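Local coordinates for protein Phthiocerol/phenolphthiocerol synthesis polyketide synthase type I PpsC (Mycobacterium tuberculosis, PDB 5NJI) that probably removes water from beta-hydroxyacyl intermediates as the dehydratase domain of a modular polyketide synthase that builds phthiocerol lipids in the tubercle bacillus, at residues A[29-34]-A[55-60]; A[71-76]-A[102-107]; A[76-81]-A[222-227]. The protein carries 1 engineered substitution. All coordinates share one frame; numbering follows the deposited sequence.

How the contacts relate
From the N terminus, contact 1 comes first: it folds the 29-34 loop against 55-60, closing a loop that holds strands 34-37 and 44-50. Only after it does the chain enter helix 70-84, on which the other two contacts both open. Contact 2 closes a short excursion through the rest of that helix and strand 93-100. Contact 3 starts at Ile76, which it shares with contact 2, and runs on to 222-227, so these two cross, while contact 1 lies in series with both. Helix 70-84 is the common element: Glu75 bonds back to contact 1 and across to contact 3, joining the N-terminal hot dog to the helix 226-234 side of the fold.

Contact 1: A[29-34]-A[55-60]; sequences HPLLGV and LWLADF. Engineered in segment 55-60: Phe60 (natural residue His). With 8Z2 (~{S}-[2-[3-[[(2~{R})-4-[[[(2~{R},3~{S},4~{R},5~{R})-5-(6-aminopurin-9-yl)-4-oxidanyl-3-phosphonooxy-oxolan-2-yl]methoxy-oxidanyl-phosphoryl]oxy-oxidanyl-phosphoryl]oxy-3,3-dimethyl-2-oxidanyl-butanoyl]amino]propanoylamino]ethyl] (~{E})-dodec-2-enethioate), chain B.
The indole of Trp56 has Leu57 CD1 on one face, 3.8 Å above the ring plane and displaced toward the rim, while Leu31 CD1 approaches from 29-34 obliquely and comes to 4.3 Å from Trp56 CH2. The same leucine meets the other segment with its second branch, Leu31 CD2 lying 4.3 Å from Leu57 CD1, so its fork faces both residues in a loose apolar contact. At the edge of the His29 ring, and nearly in its plane, sits the amide of its own loop: Leu31 N donates to His29 ND1 at 3.1 Å with an N-H...N angle of 151°. Glu75 on helix 70-84 takes the other nitrogen, NE2, so both ring nitrogens are engaged. These loops belong to the N-terminal half of the double hot-dog fold of polyketide synthase dehydratases, packed beside that central helix. Pro30 and Leu55 cross at about a right angle, with Pro30 CG 3.8 Å from Leu55 CD1. The engineered Phe60, histidine in the natural protein, has CG anti to the backbone N (chi1 -161°), which carries its ring edge to the ligand: CA2, the alpha carbon of the bound enoyl thioester, lies in the ring plane, 3.6 Å from Phe60 CZ.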
# COMPACT_ATOMS: atom_id res chain seq x y z
N HIS A 29 -1.11 4.85 17.04
CA HIS A 29 -0.94 4.74 15.59
C HIS A 29 -1.75 5.83 14.89
O HIS A 29 -2.95 5.97 15.15
CB HIS A 29 -1.41 3.36 15.16
CG HIS A 29 -0.99 2.97 13.78
ND1 HIS A 29 -1.48 3.59 12.66
CD2 HIS A 29 -0.12 2.03 13.36
CE1 HIS A 29 -0.94 3.03 11.59
NE2 HIS A 29 -0.10 2.09 11.99
N PRO A 30 -1.15 6.63 13.99
CA PRO A 30 -1.88 7.77 13.44
C PRO A 30 -2.96 7.41 12.45
O PRO A 30 -3.84 8.25 12.20
CB PRO A 30 -0.78 8.60 12.76
CG PRO A 30 0.26 7.60 12.43
CD PRO A 30 0.27 6.64 13.57
N LEU A 31 -2.96 6.20 11.89
CA LEU A 31 -4.00 5.78 10.96
C LEU A 31 -5.01 4.84 11.61
O LEU A 31 -6.21 4.93 11.32
CB LEU A 31 -3.40 5.11 9.72
CG LEU A 31 -2.35 5.94 8.98
CD1 LEU A 31 -1.75 5.16 7.80
CD2 LEU A 31 -2.96 7.26 8.53
N LEU A 32 -4.54 3.97 12.50
CA LEU A 32 -5.42 3.00 13.13
C LEU A 32 -6.14 3.60 14.32
O LEU A 32 -7.35 3.35 14.51
CB LEU A 32 -4.60 1.79 13.57
CG LEU A 32 -5.32 0.73 14.40
CD1 LEU A 32 -6.33 -0.04 13.56
CD2 LEU A 32 -4.34 -0.22 15.04
N GLY A 33 -5.44 4.39 15.12
CA GLY A 33 -6.08 5.05 16.24
C GLY A 33 -6.09 4.18 17.48
O GLY A 33 -5.32 3.23 17.63
N VAL A 34 -7.00 4.52 18.39
CA VAL A 34 -7.06 3.91 19.71
C VAL A 34 -8.16 2.86 19.73
O VAL A 34 -9.24 3.04 19.14
CB VAL A 34 -7.26 4.98 20.80
CG1 VAL A 34 -8.39 5.91 20.44
CG2 VAL A 34 -7.49 4.33 22.17
N LEU A 55 0.09 14.38 8.69
CA LEU A 55 1.31 13.78 8.15
C LEU A 55 1.38 14.06 6.62
O LEU A 55 1.07 15.12 6.27
CB LEU A 55 1.37 12.29 8.61
CG LEU A 55 1.47 11.94 10.10
CD1 LEU A 55 1.49 10.45 10.32
CD2 LEU A 55 2.68 12.63 10.72
N TRP A 56 1.62 13.05 5.76
CA TRP A 56 1.76 13.16 4.28
C TRP A 56 0.43 12.90 3.44
O TRP A 56 0.49 12.81 2.33
CB TRP A 56 2.84 12.11 3.80
CG TRP A 56 2.73 10.81 4.65
CD1 TRP A 56 3.50 10.47 5.67
CD2 TRP A 56 1.74 9.79 4.55
NE1 TRP A 56 3.11 9.29 6.20
CE2 TRP A 56 2.02 8.85 5.52
CE3 TRP A 56 0.67 9.57 3.70
CZ2 TRP A 56 1.27 7.72 5.67
CZ3 TRP A 56 -0.06 8.47 3.86
CH2 TRP A 56 0.23 7.57 4.84
N LEU A 57 -0.72 12.87 4.09
CA LEU A 57 -1.97 12.41 3.43
C LEU A 57 -2.28 13.43 2.26
O LEU A 57 -2.81 13.06 1.27
CB LEU A 57 -3.22 12.27 4.39
CG LEU A 57 -3.29 10.98 5.26
CD1 LEU A 57 -2.08 10.75 6.14
CD2 LEU A 57 -4.61 10.87 6.03
N ALA A 58 -2.08 14.72 2.51
CA ALA A 58 -2.33 15.71 1.44
C ALA A 58 -1.58 15.45 0.11
O ALA A 58 -1.94 15.97 -0.90
CB ALA A 58 -2.06 17.21 1.86
N ASP A 59 -0.52 14.66 0.16
CA ASP A 59 0.28 14.42 -1.03
C ASP A 59 -0.23 13.23 -1.85
O ASP A 59 0.40 12.90 -2.86
CB ASP A 59 1.74 14.21 -0.63
CG ASP A 59 2.48 15.53 -0.40
OD1 ASP A 59 1.85 16.61 -0.42
OD2 ASP A 59 3.71 15.49 -0.23
N PHE A 60 -1.35 12.62 -1.47
CA PHE A 60 -1.94 11.55 -2.27
C PHE A 60 -3.29 12.03 -2.78
O PHE A 60 -4.27 12.07 -2.03
CB PHE A 60 -2.08 10.26 -1.49
CG PHE A 60 -2.25 9.07 -2.38
CD1 PHE A 60 -1.14 8.41 -2.89
CD2 PHE A 60 -3.50 8.69 -2.80
CE1 PHE A 60 -1.29 7.35 -3.73
CE2 PHE A 60 -3.67 7.62 -3.65
CZ PHE A 60 -2.55 6.96 -4.13
C2 8Z2 B . -17.29 -8.13 -1.19
C4 8Z2 B . -18.12 -6.60 -2.75
C5 8Z2 B . -19.24 -6.51 -2.06
C6 8Z2 B . -19.42 -7.22 -0.97
C8 8Z2 B . -19.47 -5.24 -3.73
C10 8Z2 B . -0.40 2.14 -13.24
C11 8Z2 B . -0.37 1.13 -14.31
C12 8Z2 B . -1.20 1.57 -15.46
N9 8Z2 B . -18.25 -5.76 -3.76
N7 8Z2 B . -20.04 -5.66 -2.66
N3 8Z2 B . -17.13 -7.40 -2.33
N1 8Z2 B . -18.47 -8.04 -0.51
N6 8Z2 B . -20.58 -7.04 -0.40
C1' 8Z2 B . -16.86 -5.93 -4.54
C2' 8Z2 B . -17.17 -7.15 -5.31
O2' 8Z2 B . -15.97 -7.86 -5.04
C3' 8Z2 B . -17.43 -6.55 -6.79
O3' 8Z2 B . -18.22 -7.52 -7.55
C4' 8Z2 B . -15.87 -5.97 -6.92
O4' 8Z2 B . -15.87 -5.24 -5.61
C5' 8Z2 B . -15.34 -4.99 -7.96
O5' 8Z2 B . -15.92 -3.74 -7.96
P1 8Z2 B . -17.36 -3.42 -8.14
O11 8Z2 B . -17.75 -3.47 -6.73
O12 8Z2 B . -18.22 -4.45 -8.77
O6 8Z2 B . -17.64 -1.89 -8.83
P2 8Z2 B . -18.16 -0.66 -7.92
O21 8Z2 B . -18.72 -1.13 -6.51
O22 8Z2 B . -19.08 0.34 -8.28
O7 8Z2 B . -16.67 0.01 -7.82
CPA 8Z2 B . -15.49 -0.29 -8.58
CPB 8Z2 B . -14.43 0.69 -8.01
CP8 8Z2 B . -14.37 0.44 -6.50
CP7 8Z2 B . -13.08 0.49 -8.62
CP9 8Z2 B . -14.90 2.11 -8.29
OP3 8Z2 B . -13.99 -0.88 -6.35
CP6 8Z2 B . -13.38 1.35 -5.73
OP2 8Z2 B . -13.56 2.51 -5.74
NP2 8Z2 B . -12.49 0.77 -4.94
CP5 8Z2 B . -11.53 1.45 -4.09
CP4 8Z2 B . -10.22 1.61 -4.83
CP3 8Z2 B . -9.23 2.35 -3.90
OP1 8Z2 B . -9.63 3.03 -3.02
NP1 8Z2 B . -7.94 2.20 -4.12
CP2 8Z2 B . -6.94 2.80 -3.29
CP1 8Z2 B . -6.79 4.26 -3.57
S 8Z2 B . -6.10 4.54 -5.24
P3 8Z2 B . -19.81 -7.84 -6.86
O31 8Z2 B . -20.31 -6.29 -6.44
O32 8Z2 B . -19.88 -8.48 -5.61
O33 8Z2 B . -20.87 -8.43 -7.69
CA1 8Z2 B . -4.64 4.13 -5.04
CA2 8Z2 B . -3.77 4.29 -6.24
OA1 8Z2 B . -4.10 3.71 -4.07
CA3 8Z2 B . -2.36 3.86 -6.12
CA4 8Z2 B . -1.52 3.99 -7.32
CA5 8Z2 B . -0.18 3.30 -7.19
CA6 8Z2 B . 0.60 3.42 -8.49
CA7 8Z2 B . 0.08 2.43 -9.55
CA8 8Z2 B . 0.49 2.81 -10.96
CA9 8Z2 B . 0.30 1.68 -12.01

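Contact 2: A[71-76]-A[102-107]; sequences AAYAEI and QMLHVT. With 8Z2 (~{S}-[2-[3-[[(2~{R})-4-[[[(2~{R},3~{S},4~{R},5~{R})-5-(6-aminopurin-9-yl)-4-oxidanyl-3-phosphonooxy-oxolan-2-yl]methoxy-oxidanyl-phosphoryl]oxy-oxidanyl-phosphoryl]oxy-3,3-dimethyl-2-oxidanyl-butanoyl]amino]propanoylamino]ethyl] (~{E})-dodec-2-enethioate), chain B.
With CG of Tyr73 opposite the carbonyl carbon (chi1 -61°), the phenol reaches across from the helix and ends against the beta carbon of the leucine, Tyr73 OH lying 3.4 Å from Leu104 CB; the leucine's own torsion (chi1 175°) only sends CG and its methyls onward from there. Tyr73 sits on helix 70-84, the central helix around which the N-terminal hot dog of the dehydratase is wrapped, and Leu104 sits in the loop that follows strand 93-100. The two side chains cross obliquely and touch over a small area. No direct hydrogen bond joins the segments; a water does it. It lies at the edge of the Tyr73 ring, in its plane, and accepts the phenolic hydrogen at 2.8 Å from Tyr73 OH. It also accepts from the amide Leu104 N, 3.0 Å from the water oxygen. Its third partner is the ligand, so helix, loop and pantetheine arm are held by one molecule. Backbone bonds of Leu104 with Leu68 and the bond between His139 ND1 and Gln102 O also hold the loop. The CB of Met103 points away from the helix, and Met103 CG lies 3.3 Å from ligand OP1, the carbonyl oxygen of the beta-alanine unit. Gln102 N passes 3.7 Å from CP5 of the same unit, and the bridging water sits 3.0 Å from OP1, donating to it.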
# COMPACT_ATOMS: atom_id res chain seq x y z
N ALA A 71 -2.23 1.42 0.03
CA ALA A 71 -1.23 0.93 0.96
C ALA A 71 -1.54 1.28 2.41
O ALA A 71 -1.11 0.57 3.33
CB ALA A 71 0.13 1.50 0.55
N ALA A 72 -2.29 2.36 2.65
CA ALA A 72 -2.60 2.70 4.02
C ALA A 72 -3.53 1.68 4.64
O ALA A 72 -3.41 1.38 5.83
CB ALA A 72 -3.22 4.10 4.11
N TYR A 73 -4.45 1.11 3.85
CA TYR A 73 -5.31 0.07 4.39
C TYR A 73 -4.51 -1.17 4.76
O TYR A 73 -4.80 -1.84 5.75
CB TYR A 73 -6.39 -0.30 3.37
CG TYR A 73 -7.32 0.82 2.96
CD1 TYR A 73 -8.39 1.18 3.75
CD2 TYR A 73 -7.12 1.50 1.78
CE1 TYR A 73 -9.25 2.16 3.34
CE2 TYR A 73 -7.95 2.49 1.38
CZ TYR A 73 -9.02 2.82 2.15
OH TYR A 73 -9.87 3.80 1.72
N ALA A 74 -3.48 -1.49 3.97
CA ALA A 74 -2.62 -2.61 4.32
C ALA A 74 -1.94 -2.39 5.66
O ALA A 74 -1.92 -3.29 6.50
CB ALA A 74 -1.58 -2.83 3.22
N GLU A 75 -1.40 -1.19 5.88
CA GLU A 75 -0.79 -0.89 7.17
C GLU A 75 -1.81 -0.96 8.31
O GLU A 75 -1.53 -1.46 9.40
CB GLU A 75 -0.11 0.47 7.10
CG GLU A 75 0.28 1.04 8.46
CD GLU A 75 1.17 0.10 9.28
OE1 GLU A 75 1.74 -0.86 8.72
OE2 GLU A 75 1.30 0.32 10.50
N ILE A 76 -3.01 -0.42 8.09
CA ILE A 76 -4.01 -0.45 9.14
C ILE A 76 -4.35 -1.88 9.53
O ILE A 76 -4.48 -2.19 10.72
CB ILE A 76 -5.26 0.33 8.71
CG1 ILE A 76 -4.92 1.82 8.65
CG2 ILE A 76 -6.42 0.09 9.65
CD1 ILE A 76 -5.90 2.64 7.81
N GLN A 102 -14.31 0.93 -1.68
CA GLN A 102 -14.75 2.28 -1.95
C GLN A 102 -13.70 3.30 -1.59
O GLN A 102 -13.14 3.24 -0.59
CB GLN A 102 -16.08 2.59 -1.21
CG GLN A 102 -16.60 3.98 -1.51
CD GLN A 102 -18.03 4.26 -1.00
OE1 GLN A 102 -18.78 3.34 -0.86
NE2 GLN A 102 -18.38 5.50 -0.77
N MET A 103 -13.46 4.19 -2.49
CA MET A 103 -12.44 5.20 -2.26
C MET A 103 -12.83 6.07 -1.08
O MET A 103 -14.01 6.38 -0.89
CB MET A 103 -12.25 6.08 -3.50
CG MET A 103 -11.13 5.67 -4.39
SD MET A 103 -10.82 6.95 -5.63
CE MET A 103 -10.12 5.90 -6.90
N LEU A 104 -11.84 6.48 -0.31
CA LEU A 104 -12.06 7.35 0.84
C LEU A 104 -11.50 8.75 0.55
O LEU A 104 -10.29 8.93 0.40
CB LEU A 104 -11.41 6.78 2.10
CG LEU A 104 -11.48 7.68 3.36
CD1 LEU A 104 -12.88 8.22 3.59
CD2 LEU A 104 -11.00 6.89 4.55
N HIS A 105 -12.39 9.73 0.52
CA HIS A 105 -12.04 11.14 0.38
C HIS A 105 -11.74 11.67 1.77
O HIS A 105 -12.61 11.66 2.66
CB HIS A 105 -13.20 11.87 -0.30
CG HIS A 105 -13.08 13.36 -0.40
ND1 HIS A 105 -11.89 14.04 -0.59
CD2 HIS A 105 -14.04 14.31 -0.39
CE1 HIS A 105 -12.13 15.33 -0.67
NE2 HIS A 105 -13.43 15.52 -0.55
N VAL A 106 -10.49 12.07 1.99
CA VAL A 106 -10.04 12.51 3.31
C VAL A 106 -10.40 13.98 3.46
O VAL A 106 -9.77 14.86 2.86
CB VAL A 106 -8.54 12.29 3.50
CG1 VAL A 106 -8.12 12.76 4.87
CG2 VAL A 106 -8.22 10.80 3.34
N THR A 107 -11.41 14.24 4.27
CA THR A 107 -11.89 15.58 4.57
C THR A 107 -11.73 15.87 6.05
O THR A 107 -11.68 14.94 6.86
CB THR A 107 -13.37 15.70 4.19
OG1 THR A 107 -14.12 14.74 4.92
CG2 THR A 107 -13.59 15.46 2.70
C2 8Z2 B . -17.29 -8.13 -1.19
C4 8Z2 B . -18.12 -6.60 -2.75
C5 8Z2 B . -19.24 -6.51 -2.06
C6 8Z2 B . -19.42 -7.22 -0.97
C8 8Z2 B . -19.47 -5.24 -3.73
C10 8Z2 B . -0.40 2.14 -13.24
C11 8Z2 B . -0.37 1.13 -14.31
C12 8Z2 B . -1.20 1.57 -15.46
N9 8Z2 B . -18.25 -5.76 -3.76
N7 8Z2 B . -20.04 -5.66 -2.66
N3 8Z2 B . -17.13 -7.40 -2.33
N1 8Z2 B . -18.47 -8.04 -0.51
N6 8Z2 B . -20.58 -7.04 -0.40
C1' 8Z2 B . -16.86 -5.93 -4.54
C2' 8Z2 B . -17.17 -7.15 -5.31
O2' 8Z2 B . -15.97 -7.86 -5.04
C3' 8Z2 B . -17.43 -6.55 -6.79
O3' 8Z2 B . -18.22 -7.52 -7.55
C4' 8Z2 B . -15.87 -5.97 -6.92
O4' 8Z2 B . -15.87 -5.24 -5.61
C5' 8Z2 B . -15.34 -4.99 -7.96
O5' 8Z2 B . -15.92 -3.74 -7.96
P1 8Z2 B . -17.36 -3.42 -8.14
O11 8Z2 B . -17.75 -3.47 -6.73
O12 8Z2 B . -18.22 -4.45 -8.77
O6 8Z2 B . -17.64 -1.89 -8.83
P2 8Z2 B . -18.16 -0.66 -7.92
O21 8Z2 B . -18.72 -1.13 -6.51
O22 8Z2 B . -19.08 0.34 -8.28
O7 8Z2 B . -16.67 0.01 -7.82
CPA 8Z2 B . -15.49 -0.29 -8.58
CPB 8Z2 B . -14.43 0.69 -8.01
CP8 8Z2 B . -14.37 0.44 -6.50
CP7 8Z2 B . -13.08 0.49 -8.62
CP9 8Z2 B . -14.90 2.11 -8.29
OP3 8Z2 B . -13.99 -0.88 -6.35
CP6 8Z2 B . -13.38 1.35 -5.73
OP2 8Z2 B . -13.56 2.51 -5.74
NP2 8Z2 B . -12.49 0.77 -4.94
CP5 8Z2 B . -11.53 1.45 -4.09
CP4 8Z2 B . -10.22 1.61 -4.83
CP3 8Z2 B . -9.23 2.35 -3.90
OP1 8Z2 B . -9.63 3.03 -3.02
NP1 8Z2 B . -7.94 2.20 -4.12
CP2 8Z2 B . -6.94 2.80 -3.29
CP1 8Z2 B . -6.79 4.26 -3.57
S 8Z2 B . -6.10 4.54 -5.24
P3 8Z2 B . -19.81 -7.84 -6.86
O31 8Z2 B . -20.31 -6.29 -6.44
O32 8Z2 B . -19.88 -8.48 -5.61
O33 8Z2 B . -20.87 -8.43 -7.69
CA1 8Z2 B . -4.64 4.13 -5.04
CA2 8Z2 B . -3.77 4.29 -6.24
OA1 8Z2 B . -4.10 3.71 -4.07
CA3 8Z2 B . -2.36 3.86 -6.12
CA4 8Z2 B . -1.52 3.99 -7.32
CA5 8Z2 B . -0.18 3.30 -7.19
CA6 8Z2 B . 0.60 3.42 -8.49
CA7 8Z2 B . 0.08 2.43 -9.55
CA8 8Z2 B . 0.49 2.81 -10.96
CA9 8Z2 B . 0.30 1.68 -12.01
O HOH W 1 -9.30 4.99 -0.71

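Contact 3: A[76-81]-A[222-227]; sequences IALAAA and FMLHPV
Residues 76-81 are continuous alpha helix, with Ala80 N bonded to Ile76 O, whereas 222-225 runs as an irregular loop, and the second helix begins at Pro226. The two backbones are closest at Ala79 and Met223, whose CA atoms stand 6.2 Å apart, and no hydrogen bond passes between the segments. Met223 packs on the helix through its CB and CG: Met223 CB is 4.1 Å from Leu78 CB, and CG comes just as near to Ala79 N. Beyond CG its chain bends at both chi2 and chi3 (-70° and -67°), curling the thioether rather than extending it. Leu224 was deposited in two conformers, so the 3.7 Å between Leu78 CD1 and Leu224 CD2 describes one of them and is less certain. From the preceding turn of the same helix, the Glu75 carboxylate accepts from Met223 N and Leu224 N, tying down the loop backbone where the side chains pack. Further along, Phe222 CD2 stands 3.9 Å above the His225 ring, over its centre. His225 is the N-cap residue: Val227 N donates to His225 ND1 at 3.2 Å, 9° out of the imidazole plane, and its NE2 is hydrogen-bonded to Ala215 O. His225 and Pro226 open the HPxxxD sequence characteristic of polyketide synthase dehydratases, at the start of the central helix of the second hot dog.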
# COMPACT_ATOMS: atom_id res chain seq x y z
N ILE A 76 -3.01 -0.42 8.09
CA ILE A 76 -4.01 -0.45 9.14
C ILE A 76 -4.35 -1.88 9.53
O ILE A 76 -4.48 -2.19 10.72
CB ILE A 76 -5.26 0.33 8.71
CG1 ILE A 76 -4.92 1.82 8.65
CG2 ILE A 76 -6.42 0.09 9.65
CD1 ILE A 76 -5.90 2.64 7.81
N ALA A 77 -4.51 -2.76 8.55
CA ALA A 77 -4.82 -4.15 8.87
C ALA A 77 -3.69 -4.82 9.66
O ALA A 77 -3.94 -5.52 10.65
CB ALA A 77 -5.12 -4.93 7.59
N LEU A 78 -2.44 -4.62 9.24
CA LEU A 78 -1.31 -5.21 9.96
C LEU A 78 -1.17 -4.63 11.36
O LEU A 78 -0.90 -5.36 12.32
CB LEU A 78 -0.01 -5.01 9.18
CG LEU A 78 0.01 -5.78 7.87
CD1 LEU A 78 1.21 -5.29 7.10
CD2 LEU A 78 0.11 -7.28 8.09
N ALA A 79 -1.37 -3.31 11.50
CA ALA A 79 -1.29 -2.70 12.81
C ALA A 79 -2.41 -3.18 13.72
O ALA A 79 -2.20 -3.29 14.93
CB ALA A 79 -1.34 -1.17 12.68
N ALA A 80 -3.59 -3.44 13.16
CA ALA A 80 -4.69 -3.95 13.97
C ALA A 80 -4.36 -5.31 14.56
O ALA A 80 -4.54 -5.54 15.76
CB ALA A 80 -5.98 -4.02 13.14
N ALA A 81 -3.86 -6.24 13.73
CA ALA A 81 -3.46 -7.54 14.24
C ALA A 81 -2.38 -7.41 15.30
O ALA A 81 -2.43 -8.08 16.34
CB ALA A 81 -2.97 -8.44 13.09
N PHE A 222 4.53 2.38 12.42
CA PHE A 222 4.11 1.62 11.24
C PHE A 222 4.76 0.24 11.21
O PHE A 222 5.97 0.11 11.42
CB PHE A 222 4.46 2.35 9.95
CG PHE A 222 3.71 3.65 9.73
CD1 PHE A 222 2.48 3.88 10.31
CD2 PHE A 222 4.24 4.62 8.90
CE1 PHE A 222 1.80 5.06 10.08
CE2 PHE A 222 3.57 5.79 8.67
CZ PHE A 222 2.34 6.02 9.27
N MET A 223 3.97 -0.71 10.80
CA MET A 223 4.42 -2.06 10.56
C MET A 223 4.99 -2.05 9.10
O MET A 223 6.07 -2.52 8.82
CB MET A 223 3.32 -3.15 10.64
CG MET A 223 2.66 -3.33 11.98
SD MET A 223 3.82 -4.05 13.09
CE MET A 223 4.00 -5.64 12.34
N LEU A 224 4.32 -1.36 8.28
CA LEU A 224 4.58 -1.27 6.83
C LEU A 224 4.37 0.19 6.41
O LEU A 224 3.41 0.71 6.77
CB LEU A 224 3.55 -2.20 6.05
CG LEU A 224 3.49 -2.45 4.54
CD1 LEU A 224 4.81 -2.98 4.01
CD2 LEU A 224 2.33 -3.37 4.09
N HIS A 225 5.30 0.86 6.05
CA HIS A 225 5.21 2.30 5.76
C HIS A 225 4.37 2.46 4.44
O HIS A 225 4.82 2.09 3.45
CB HIS A 225 6.61 3.00 5.61
CG HIS A 225 6.55 4.50 5.70
ND1 HIS A 225 5.66 5.25 4.99
CD2 HIS A 225 7.23 5.38 6.47
CE1 HIS A 225 5.80 6.52 5.31
NE2 HIS A 225 6.75 6.62 6.20
N PRO A 226 3.18 3.03 4.51
CA PRO A 226 2.34 3.13 3.34
C PRO A 226 2.97 3.89 2.14
O PRO A 226 2.76 3.61 1.04
CB PRO A 226 1.09 3.89 3.85
CG PRO A 226 1.09 3.72 5.27
CD PRO A 226 2.49 3.49 5.72
N VAL A 227 3.72 4.92 2.46
CA VAL A 227 4.24 5.75 1.35
C VAL A 227 5.28 4.94 0.60
O VAL A 227 5.39 4.89 -0.55
CB VAL A 227 4.90 7.10 1.81
CG1 VAL A 227 5.47 7.86 0.67
CG2 VAL A 227 3.92 7.88 2.66